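Local coordinates for protein WYL1 (PDB 6OAW) that acts as an accessory protein of the type VI-D CRISPR-Cas system, whose RNA-targeting activity it is thought to modulate, at residues D308-L314 / N341-I347; M321-I325 / Y356-F360; L326-P330 / Q352-F357. All blocks are in the same frame, centred on the assembly; numbering follows the deposited sequence.

All three contacts lie in the C-terminal part of the chain, beyond the six-stranded sheet. Elements follow one another as strand 310-314, helix 316-324, a loop, strand 342-346 and helix 350-357. Contact 1 pairs the two strands; contact 2 joins the ends of the two helices; contact 3 lays the loop that follows helix 316-324 against helix 350-357. Contacts 2 and 3 share Tyr356 and Phe357, their centres about 7 Å apart; the centre of contact 1 lies about 12 to 13 Å from theirs. Phe346, Val312 and Leu314 pack on Phe357, making one apolar core. Contacts 2 and 3 also touch the second subunit, so this C-terminal unit takes part in the dimer interface.

Contact 1: D308-L314 / N341-I347; sequences DISKVYL and NTVNEFI
Ser310 and Phe346 exchange two backbone bonds, Ser310 N to Phe346 O at 3.0 Å and Phe346 N to Ser310 O at 2.8 Å. Two residues along, Val312 and Asn344 do the same: Val312 N gives to Asn344 O, and Asn344 N to Val312 O at 2.8 Å. The ladder slackens at its far end, where Leu314 O takes a weak bond from Asn341 N and Leu314 N reaches Thr342 O at 3.3 Å. Lys311 and Tyr313, in non-hydrogen-bonded positions here, turn their backbone polar groups to the other neighbour, bonding to Leu367, Ser368 and Val365 of strand 364-368. Side-chain polar ends look elsewhere too: Asn344 OD1 accepts from Lys339 N, and Thr342 OG1 pairs with Lys339 O.

On the face of Val312, Val312 CG2 meets Phe346 CD1 at 3.7 Å, the two side chains crossing at about a right angle, and Leu314 CD1 comes to the ring edge of Phe346. Helix 350-357 covers this face through Val353 and Phe357. On the other face, Lys311 runs beside Glu345, its NZ 4.3 Å from Glu345 OE2, too far for a salt bridge, while Lys311 CB packs on Val343 CG1. Tyr313 holds CG anti to its own nitrogen (chi1 -177°), which carries the ring along the backbone of Asn341 and Thr342 and leaves OH 3.3 Å from Asn341 CA. Asn341, with positive phi, and Thr342 both face Leu314, a G1 beta bulge that ends the pairing of an edge strand with the central strand of a three-stranded antiparallel sheet.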
loop_
_atom_site.group_PDB
_atom_site.type_symbol
_atom_site.label_atom_id
_atom_site.label_comp_id
_atom_site.label_asym_id
_atom_site.label_seq_id
_atom_site.Cartn_x
_atom_site.Cartn_y
_atom_site.Cartn_z
ATOM N N ASP B 308 16.799 -28.176 1.396
ATOM C CA ASP B 308 17.099 -29.203 0.363
ATOM C C ASP B 308 17.587 -28.519 -0.923
ATOM O O ASP B 308 17.332 -27.313 -1.071
ATOM C CB ASP B 308 15.859 -30.066 0.098
ATOM C CG ASP B 308 15.852 -31.391 0.855
ATOM O OD1 ASP B 308 16.889 -31.762 1.473
ATOM O OD2 ASP B 308 14.819 -32.072 0.794
ATOM N N ILE B 309 18.260 -29.251 -1.804
ATOM C CA ILE B 309 18.822 -28.715 -3.074
ATOM C C ILE B 309 17.706 -28.690 -4.105
ATOM O O ILE B 309 16.973 -29.655 -4.162
ATOM C CB ILE B 309 19.996 -29.568 -3.596
ATOM C CG1 ILE B 309 21.090 -29.772 -2.538
ATOM C CG2 ILE B 309 20.530 -28.961 -4.898
ATOM C CD1 ILE B 309 21.870 -28.510 -2.231
ATOM N N SER B 310 17.538 -27.569 -4.801
ATOM C CA SER B 310 16.741 -27.450 -6.037
ATOM C C SER B 310 17.746 -27.086 -7.116
ATOM O O SER B 310 18.521 -26.154 -6.880
ATOM C CB SER B 310 15.612 -26.425 -5.991
ATOM O OG SER B 310 14.632 -26.756 -5.036
ATOM N N LYS B 311 17.731 -27.809 -8.235
ATOM C CA LYS B 311 18.562 -27.494 -9.408
ATOM C C LYS B 311 17.693 -26.714 -10.387
ATOM O O LYS B 311 16.610 -27.238 -10.794
ATOM C CB LYS B 311 19.142 -28.784 -9.978
ATOM C CG LYS B 311 20.277 -29.360 -9.154
ATOM C CD LYS B 311 20.807 -30.656 -9.714
ATOM C CE LYS B 311 21.742 -31.363 -8.760
ATOM N NZ LYS B 311 22.604 -32.288 -9.521
ATOM N N VAL B 312 18.128 -25.502 -10.726
ATOM C CA VAL B 312 17.403 -24.610 -11.676
ATOM C C VAL B 312 18.364 -24.136 -12.758
ATOM O O VAL B 312 19.358 -23.526 -12.414
ATOM C CB VAL B 312 16.756 -23.405 -10.968
ATOM C CG1 VAL B 312 15.864 -22.647 -11.925
ATOM C CG2 VAL B 312 15.962 -23.853 -9.766
ATOM N N TYR B 313 18.047 -24.427 -14.020
ATOM C CA TYR B 313 18.776 -23.889 -15.191
ATOM C C TYR B 313 18.265 -22.474 -15.433
ATOM O O TYR B 313 17.037 -22.323 -15.640
ATOM C CB TYR B 313 18.584 -24.752 -16.431
ATOM C CG TYR B 313 19.366 -24.274 -17.621
ATOM C CD1 TYR B 313 20.677 -24.665 -17.809
ATOM C CD2 TYR B 313 18.799 -23.425 -18.558
ATOM C CE1 TYR B 313 21.415 -24.214 -18.887
ATOM C CE2 TYR B 313 19.519 -22.980 -19.654
ATOM C CZ TYR B 313 20.835 -23.363 -19.810
ATOM O OH TYR B 313 21.557 -22.940 -20.900
ATOM N N LEU B 314 19.161 -21.486 -15.341
ATOM C CA LEU B 314 18.847 -20.073 -15.685
ATOM C C LEU B 314 19.500 -19.755 -17.026
ATOM O O LEU B 314 20.670 -20.111 -17.197
ATOM C CB LEU B 314 19.391 -19.134 -14.612
ATOM C CG LEU B 314 18.893 -19.383 -13.197
ATOM C CD1 LEU B 314 19.506 -18.375 -12.260
ATOM C CD2 LEU B 314 17.401 -19.295 -13.118
ATOM N N ASN B 341 23.132 -19.626 -18.238
ATOM C CA ASN B 341 23.293 -20.797 -19.140
ATOM C C ASN B 341 23.916 -21.970 -18.367
ATOM O O ASN B 341 24.750 -22.675 -18.945
ATOM C CB ASN B 341 24.121 -20.434 -20.382
ATOM C CG ASN B 341 23.485 -19.356 -21.240
ATOM O OD1 ASN B 341 22.267 -19.169 -21.233
ATOM N ND2 ASN B 341 24.300 -18.672 -22.031
ATOM N N THR B 342 23.539 -22.173 -17.104
ATOM C CA THR B 342 24.023 -23.316 -16.283
ATOM C C THR B 342 22.976 -23.696 -15.236
ATOM O O THR B 342 22.073 -22.880 -14.967
ATOM C CB THR B 342 25.370 -23.060 -15.581
ATOM O OG1 THR B 342 25.264 -21.959 -14.676
ATOM C CG2 THR B 342 26.519 -22.851 -16.543
ATOM N N VAL B 343 23.105 -24.907 -14.697
ATOM C CA VAL B 343 22.325 -25.388 -13.524
ATOM C C VAL B 343 22.860 -24.687 -12.274
ATOM O O VAL B 343 24.048 -24.770 -12.020
ATOM C CB VAL B 343 22.404 -26.922 -13.389
ATOM C CG1 VAL B 343 21.727 -27.416 -12.108
ATOM C CG2 VAL B 343 21.811 -27.587 -14.622
ATOM N N ASN B 344 21.975 -24.032 -11.533
ATOM C CA ASN B 344 22.290 -23.362 -10.250
ATOM C C ASN B 344 21.600 -24.139 -9.140
ATOM O O ASN B 344 20.483 -24.650 -9.362
ATOM C CB ASN B 344 21.836 -21.903 -10.266
ATOM C CG ASN B 344 22.545 -21.093 -11.332
ATOM O OD1 ASN B 344 23.519 -20.431 -11.036
ATOM N ND2 ASN B 344 22.077 -21.135 -12.562
ATOM N N GLU B 345 22.252 -24.245 -7.997
ATOM C CA GLU B 345 21.734 -24.961 -6.811
ATOM C C GLU B 345 21.146 -23.927 -5.853
ATOM O O GLU B 345 21.866 -23.037 -5.390
ATOM C CB GLU B 345 22.834 -25.787 -6.146
ATOM C CG GLU B 345 23.335 -26.884 -7.063
ATOM C CD GLU B 345 24.050 -28.038 -6.384
ATOM O OE1 GLU B 345 24.609 -27.818 -5.310
ATOM O OE2 GLU B 345 23.998 -29.151 -6.930
ATOM N N PHE B 346 19.866 -24.075 -5.553
ATOM C CA PHE B 346 19.159 -23.226 -4.578
ATOM C C PHE B 346 19.033 -24.066 -3.328
ATOM O O PHE B 346 18.897 -25.292 -3.487
ATOM C CB PHE B 346 17.870 -22.690 -5.201
ATOM C CG PHE B 346 18.132 -21.626 -6.232
ATOM C CD1 PHE B 346 18.301 -21.961 -7.558
ATOM C CD2 PHE B 346 18.231 -20.284 -5.872
ATOM C CE1 PHE B 346 18.550 -20.982 -8.516
ATOM C CE2 PHE B 346 18.487 -19.306 -6.828
ATOM C CZ PHE B 346 18.666 -19.657 -8.145
ATOM N N ILE B 347 19.211 -23.448 -2.165
ATOM C CA ILE B 347 19.190 -24.136 -0.844
ATOM C C ILE B 347 17.971 -23.662 -0.057
ATOM O O ILE B 347 17.716 -24.216 1.032
ATOM C CB ILE B 347 20.507 -23.920 -0.065
ATOM C CG1 ILE B 347 20.874 -22.445 0.106
ATOM C CG2 ILE B 347 21.653 -24.700 -0.702
ATOM C CD1 ILE B 347 21.783 -22.205 1.331
#

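Contact 2: M321-I325 / Y356-F360; sequences MFRKI and YFNKF. Unlike the reference sequence in segment 321-325: Arg323 (reference Gly).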
loop_
_atom_site.group_PDB
_atom_site.type_symbol
_atom_site.label_atom_id
_atom_site.label_comp_id
_atom_site.label_asym_id
_atom_site.label_seq_id
_atom_site.Cartn_x
_atom_site.Cartn_y
_atom_site.Cartn_z
HETATM N N MSE B 321 16.238 -11.630 -14.841
HETATM C CA MSE B 321 14.902 -11.614 -14.170
HETATM C C MSE B 321 15.142 -11.827 -12.670
HETATM O O MSE B 321 14.486 -11.183 -11.824
HETATM C CB MSE B 321 13.979 -12.682 -14.765
HETATM C CG MSE B 321 13.456 -12.344 -16.157
HETATM SE SE MSE B 321 12.549 -13.897 -17.006
HETATM C CE MSE B 321 11.046 -14.298 -15.808
ATOM N N PHE B 322 16.085 -12.712 -12.356
ATOM C CA PHE B 322 16.476 -13.036 -10.960
ATOM C C PHE B 322 16.957 -11.754 -10.269
ATOM O O PHE B 322 16.576 -11.520 -9.109
ATOM C CB PHE B 322 17.521 -14.152 -10.953
ATOM C CG PHE B 322 17.899 -14.614 -9.573
ATOM C CD1 PHE B 322 18.901 -13.970 -8.875
ATOM C CD2 PHE B 322 17.250 -15.690 -8.984
ATOM C CE1 PHE B 322 19.263 -14.392 -7.601
ATOM C CE2 PHE B 322 17.620 -16.116 -7.722
ATOM C CZ PHE B 322 18.601 -15.445 -7.017
ATOM N N ARG B 323 17.773 -10.962 -10.961
ATOM C CA ARG B 323 18.345 -9.702 -10.422
ATOM C C ARG B 323 17.204 -8.719 -10.095
ATOM O O ARG B 323 17.316 -8.018 -9.065
ATOM C CB ARG B 323 19.368 -9.100 -11.400
ATOM C CG ARG B 323 19.984 -7.770 -10.948
ATOM N N LYS B 324 16.162 -8.651 -10.929
ATOM C CA LYS B 324 15.111 -7.587 -10.861
ATOM C C LYS B 324 13.961 -8.018 -9.941
ATOM O O LYS B 324 13.366 -7.142 -9.329
ATOM C CB LYS B 324 14.516 -7.255 -12.241
ATOM C CG LYS B 324 15.363 -6.394 -13.176
ATOM N N ILE B 325 13.654 -9.314 -9.828
ATOM C CA ILE B 325 12.466 -9.792 -9.065
ATOM C C ILE B 325 12.938 -10.337 -7.709
ATOM O O ILE B 325 13.472 -11.473 -7.628
ATOM C CB ILE B 325 11.670 -10.812 -9.916
ATOM C CG1 ILE B 325 11.229 -10.213 -11.258
ATOM C CG2 ILE B 325 10.481 -11.389 -9.153
ATOM C CD1 ILE B 325 10.700 -11.241 -12.210
ATOM N N TYR B 356 8.915 -19.295 -6.902
ATOM C CA TYR B 356 9.691 -18.227 -7.577
ATOM C C TYR B 356 9.814 -18.478 -9.081
ATOM O O TYR B 356 9.641 -17.533 -9.878
ATOM C CB TYR B 356 11.085 -18.101 -6.993
ATOM C CG TYR B 356 11.820 -16.904 -7.511
ATOM C CD1 TYR B 356 11.466 -15.625 -7.125
ATOM C CD2 TYR B 356 12.830 -17.038 -8.449
ATOM C CE1 TYR B 356 12.150 -14.522 -7.602
ATOM C CE2 TYR B 356 13.496 -15.938 -8.961
ATOM C CZ TYR B 356 13.170 -14.675 -8.521
ATOM O OH TYR B 356 13.839 -13.577 -8.999
ATOM N N PHE B 357 10.158 -19.713 -9.463
ATOM C CA PHE B 357 10.509 -20.031 -10.862
ATOM C C PHE B 357 9.282 -20.513 -11.653
ATOM O O PHE B 357 9.429 -20.695 -12.864
ATOM C CB PHE B 357 11.686 -20.986 -10.896
ATOM C CG PHE B 357 12.982 -20.354 -10.485
ATOM C CD1 PHE B 357 13.550 -19.363 -11.262
ATOM C CD2 PHE B 357 13.646 -20.773 -9.339
ATOM C CE1 PHE B 357 14.766 -18.813 -10.888
ATOM C CE2 PHE B 357 14.841 -20.192 -8.955
ATOM C CZ PHE B 357 15.407 -19.227 -9.739
ATOM N N ASN B 358 8.115 -20.669 -11.028
ATOM C CA ASN B 358 6.901 -21.092 -11.773
ATOM C C ASN B 358 6.557 -20.090 -12.889
ATOM O O ASN B 358 5.925 -20.531 -13.856
ATOM C CB ASN B 358 5.702 -21.360 -10.862
ATOM C CG ASN B 358 5.251 -20.171 -10.041
ATOM O OD1 ASN B 358 5.725 -19.056 -10.261
ATOM N ND2 ASN B 358 4.317 -20.419 -9.133
ATOM N N LYS B 359 6.966 -18.813 -12.794
ATOM C CA LYS B 359 6.705 -17.806 -13.853
ATOM C C LYS B 359 7.876 -17.664 -14.830
ATOM O O LYS B 359 7.803 -16.832 -15.696
ATOM C CB LYS B 359 6.377 -16.449 -13.241
ATOM C CG LYS B 359 7.443 -15.898 -12.298
ATOM C CD LYS B 359 7.154 -14.551 -11.786
ATOM C CE LYS B 359 8.103 -14.179 -10.680
ATOM N NZ LYS B 359 8.025 -15.162 -9.581
ATOM N N PHE B 360 8.926 -18.468 -14.760
ATOM C CA PHE B 360 10.143 -18.234 -15.584
ATOM C C PHE B 360 10.115 -19.028 -16.887
ATOM O O PHE B 360 10.902 -18.701 -17.742
ATOM C CB PHE B 360 11.387 -18.608 -14.790
ATOM C CG PHE B 360 11.973 -17.498 -13.969
ATOM C CD1 PHE B 360 11.275 -16.950 -12.902
ATOM C CD2 PHE B 360 13.253 -17.036 -14.231
ATOM C CE1 PHE B 360 11.850 -15.950 -12.130
ATOM C CE2 PHE B 360 13.799 -16.015 -13.480
ATOM C CZ PHE B 360 13.101 -15.476 -12.428
#
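Tyr356 OH donates a short hydrogen bond of 2.5 Å to Ile325 O, approaching in the carbonyl plane on a lone pair. The acceptor belongs to the first residue past the end of helix 316-324, and the same hydroxyl lies 3.3 Å from Phe322 CA. A phenylalanine in place of Tyr356 would probably leave Ile325 O without this donor and the two segments without their hydrogen bond. Phe322 CD2 meets Tyr356 CE2 at 3.8 Å, the two rings oblique with planes at 78°. Beside them Met321, a selenomethionine, bends at its last torsion (chi3 61°), bringing CE over the centre of the Phe360 ring, 3.7 Å from its centroid, a CH-pi contact; SE sits oblique to the same ring in a Met-aromatic contact. Phe357 CD1 covers the opposite face of Phe360. Lys359 folds back to give NZ to Tyr356 O at 2.9 Å, and its CE passes Ile325 CG2. Asn358 and Lys359 also pack on Lys359 and Asn358 of the second subunit. The contact packs the end of helix 316-324 against the last part of helix 350-357 and the turn after it, with Phe357 running on to Val312 and Leu314 of strand 310-314 and to Phe346 of strand 342-346.

Contact 3: L326-P330 / Q352-F357; sequences LYQRP and QVKYYF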
loop_
_atom_site.group_PDB
_atom_site.type_symbol
_atom_site.label_atom_id
_atom_site.label_comp_id
_atom_site.label_asym_id
_atom_site.label_seq_id
_atom_site.Cartn_x
_atom_site.Cartn_y
_atom_site.Cartn_z
ATOM N N LEU B 326 12.703 -9.555 -6.661
ATOM C CA LEU B 326 13.180 -9.773 -5.282
ATOM C C LEU B 326 12.136 -10.555 -4.494
ATOM O O LEU B 326 12.523 -11.227 -3.523
ATOM C CB LEU B 326 13.447 -8.408 -4.644
ATOM C CG LEU B 326 14.573 -7.625 -5.303
ATOM C CD1 LEU B 326 14.950 -6.407 -4.470
ATOM C CD2 LEU B 326 15.821 -8.467 -5.509
ATOM N N TYR B 327 10.865 -10.462 -4.862
ATOM C CA TYR B 327 9.743 -11.052 -4.088
ATOM C C TYR B 327 9.999 -12.535 -3.840
ATOM O O TYR B 327 9.986 -13.285 -4.805
ATOM C CB TYR B 327 8.400 -10.894 -4.810
ATOM C CG TYR B 327 7.231 -11.445 -4.034
ATOM C CD1 TYR B 327 6.891 -10.902 -2.810
ATOM C CD2 TYR B 327 6.480 -12.514 -4.507
ATOM C CE1 TYR B 327 5.804 -11.381 -2.091
ATOM C CE2 TYR B 327 5.422 -13.035 -3.783
ATOM C CZ TYR B 327 5.071 -12.451 -2.581
ATOM O OH TYR B 327 4.018 -12.950 -1.881
ATOM N N GLN B 328 10.177 -12.942 -2.581
ATOM C CA GLN B 328 10.301 -14.389 -2.189
ATOM C C GLN B 328 11.444 -15.054 -2.972
ATOM O O GLN B 328 11.376 -16.263 -3.221
ATOM C CB GLN B 328 8.943 -15.092 -2.351
ATOM C CG GLN B 328 7.969 -14.690 -1.225
ATOM C CD GLN B 328 6.627 -15.392 -1.249
ATOM O OE1 GLN B 328 6.259 -16.069 -2.243
ATOM N NE2 GLN B 328 5.933 -15.227 -0.120
ATOM N N ARG B 329 12.460 -14.289 -3.361
ATOM C CA ARG B 329 13.540 -14.797 -4.235
ATOM C C ARG B 329 14.409 -15.747 -3.414
ATOM O O ARG B 329 14.830 -15.403 -2.334
ATOM C CB ARG B 329 14.422 -13.665 -4.757
ATOM C CG ARG B 329 15.500 -14.174 -5.706
ATOM C CD ARG B 329 16.288 -13.039 -6.305
ATOM N NE ARG B 329 17.067 -12.338 -5.288
ATOM C CZ ARG B 329 17.853 -11.289 -5.526
ATOM N NH1 ARG B 329 17.965 -10.789 -6.746
ATOM N NH2 ARG B 329 18.529 -10.754 -4.531
ATOM N N PRO B 330 14.698 -16.969 -3.897
ATOM C CA PRO B 330 15.481 -17.928 -3.116
ATOM C C PRO B 330 16.998 -17.649 -3.152
ATOM O O PRO B 330 17.432 -16.784 -3.909
ATOM C CB PRO B 330 15.086 -19.251 -3.791
ATOM C CG PRO B 330 14.872 -18.877 -5.235
ATOM C CD PRO B 330 14.227 -17.506 -5.193
ATOM N N GLN B 352 9.588 -22.755 -2.003
ATOM C CA GLN B 352 9.860 -21.324 -2.297
ATOM C C GLN B 352 10.513 -21.227 -3.668
ATOM O O GLN B 352 10.173 -20.314 -4.428
ATOM C CB GLN B 352 10.745 -20.700 -1.232
ATOM C CG GLN B 352 11.078 -19.236 -1.481
ATOM C CD GLN B 352 12.002 -18.730 -0.392
ATOM O OE1 GLN B 352 12.218 -19.396 0.621
ATOM N NE2 GLN B 352 12.593 -17.572 -0.623
ATOM N N VAL B 353 11.417 -22.150 -3.995
ATOM C CA VAL B 353 12.040 -22.197 -5.358
ATOM C C VAL B 353 10.920 -22.298 -6.408
ATOM O O VAL B 353 10.937 -21.528 -7.381
ATOM C CB VAL B 353 13.054 -23.357 -5.478
ATOM C CG1 VAL B 353 13.805 -23.318 -6.796
ATOM C CG2 VAL B 353 14.047 -23.310 -4.338
ATOM N N LYS B 354 10.006 -23.236 -6.215
ATOM C CA LYS B 354 8.851 -23.504 -7.107
ATOM C C LYS B 354 7.992 -22.230 -7.251
ATOM O O LYS B 354 7.668 -21.816 -8.392
ATOM C CB LYS B 354 8.027 -24.606 -6.439
ATOM C CG LYS B 354 7.490 -25.720 -7.287
ATOM C CD LYS B 354 6.086 -26.104 -6.900
ATOM C CE LYS B 354 5.951 -26.679 -5.511
ATOM N NZ LYS B 354 4.578 -26.472 -4.998
ATOM N N TYR B 355 7.628 -21.592 -6.132
ATOM C CA TYR B 355 6.805 -20.352 -6.150
ATOM C C TYR B 355 7.587 -19.226 -6.839
ATOM O O TYR B 355 6.960 -18.323 -7.385
ATOM C CB TYR B 355 6.336 -19.880 -4.767
ATOM C CG TYR B 355 5.351 -20.767 -4.052
ATOM C CD1 TYR B 355 4.607 -21.720 -4.727
ATOM C CD2 TYR B 355 5.123 -20.614 -2.698
ATOM C CE1 TYR B 355 3.669 -22.500 -4.068
ATOM C CE2 TYR B 355 4.206 -21.394 -2.022
ATOM C CZ TYR B 355 3.475 -22.339 -2.711
ATOM O OH TYR B 355 2.546 -23.091 -2.052
ATOM N N TYR B 356 8.915 -19.295 -6.902
ATOM C CA TYR B 356 9.691 -18.227 -7.577
ATOM C C TYR B 356 9.814 -18.478 -9.081
ATOM O O TYR B 356 9.641 -17.533 -9.878
ATOM C CB TYR B 356 11.085 -18.101 -6.993
ATOM C CG TYR B 356 11.820 -16.904 -7.511
ATOM C CD1 TYR B 356 11.466 -15.625 -7.125
ATOM C CD2 TYR B 356 12.830 -17.038 -8.449
ATOM C CE1 TYR B 356 12.150 -14.522 -7.602
ATOM C CE2 TYR B 356 13.496 -15.938 -8.961
ATOM C CZ TYR B 356 13.170 -14.675 -8.521
ATOM O OH TYR B 356 13.839 -13.577 -8.999
ATOM N N PHE B 357 10.158 -19.713 -9.463
ATOM C CA PHE B 357 10.509 -20.031 -10.862
ATOM C C PHE B 357 9.282 -20.513 -11.653
ATOM O O PHE B 357 9.429 -20.695 -12.864
ATOM C CB PHE B 357 11.686 -20.986 -10.896
ATOM C CG PHE B 357 12.982 -20.354 -10.485
ATOM C CD1 PHE B 357 13.550 -19.363 -11.262
ATOM C CD2 PHE B 357 13.646 -20.773 -9.339
ATOM C CE1 PHE B 357 14.766 -18.813 -10.888
ATOM C CE2 PHE B 357 14.841 -20.192 -8.955
ATOM C CZ PHE B 357 15.407 -19.227 -9.739
#
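A buried loop-to-helix packing sets the segment after helix 316-324 against helix 350-357, largely by carbon on an aromatic face. Pro330 CD sits over the Tyr356 ring, 3.8 Å from its centroid, as a CH-pi contact offset toward CG. Arg329 CG makes a second on the same face at 4.1 Å from that centroid. The arginine's chi1 of -178° runs its chain alongside the tyrosine, pointing the same way, and its NH1 goes on to Phe322 O. Tyr327 O lies at the ring edge, in plane, 3.6 Å from Tyr356 CD1. A type II beta turn from Leu326 to Arg329, closed by Arg329 N to Leu326 O, places Tyr327 O at that edge, with Gln328 in its positive-phi position. One cross-contact hydrogen bond adds to this: the extended Gln352 sends NE2 to Gln328 O at 3.2 Å, fairly straight at 163° but from above the carbonyl plane, 77° out of it, while the oxygen lies near the amide plane of Gln352. Farther along, Pro330 CG touches Phe357 CE2 at 3.9 Å, and Pro330 CB faces Val353 CG2. The Tyr327 ring stacks on Tyr327 of the second subunit.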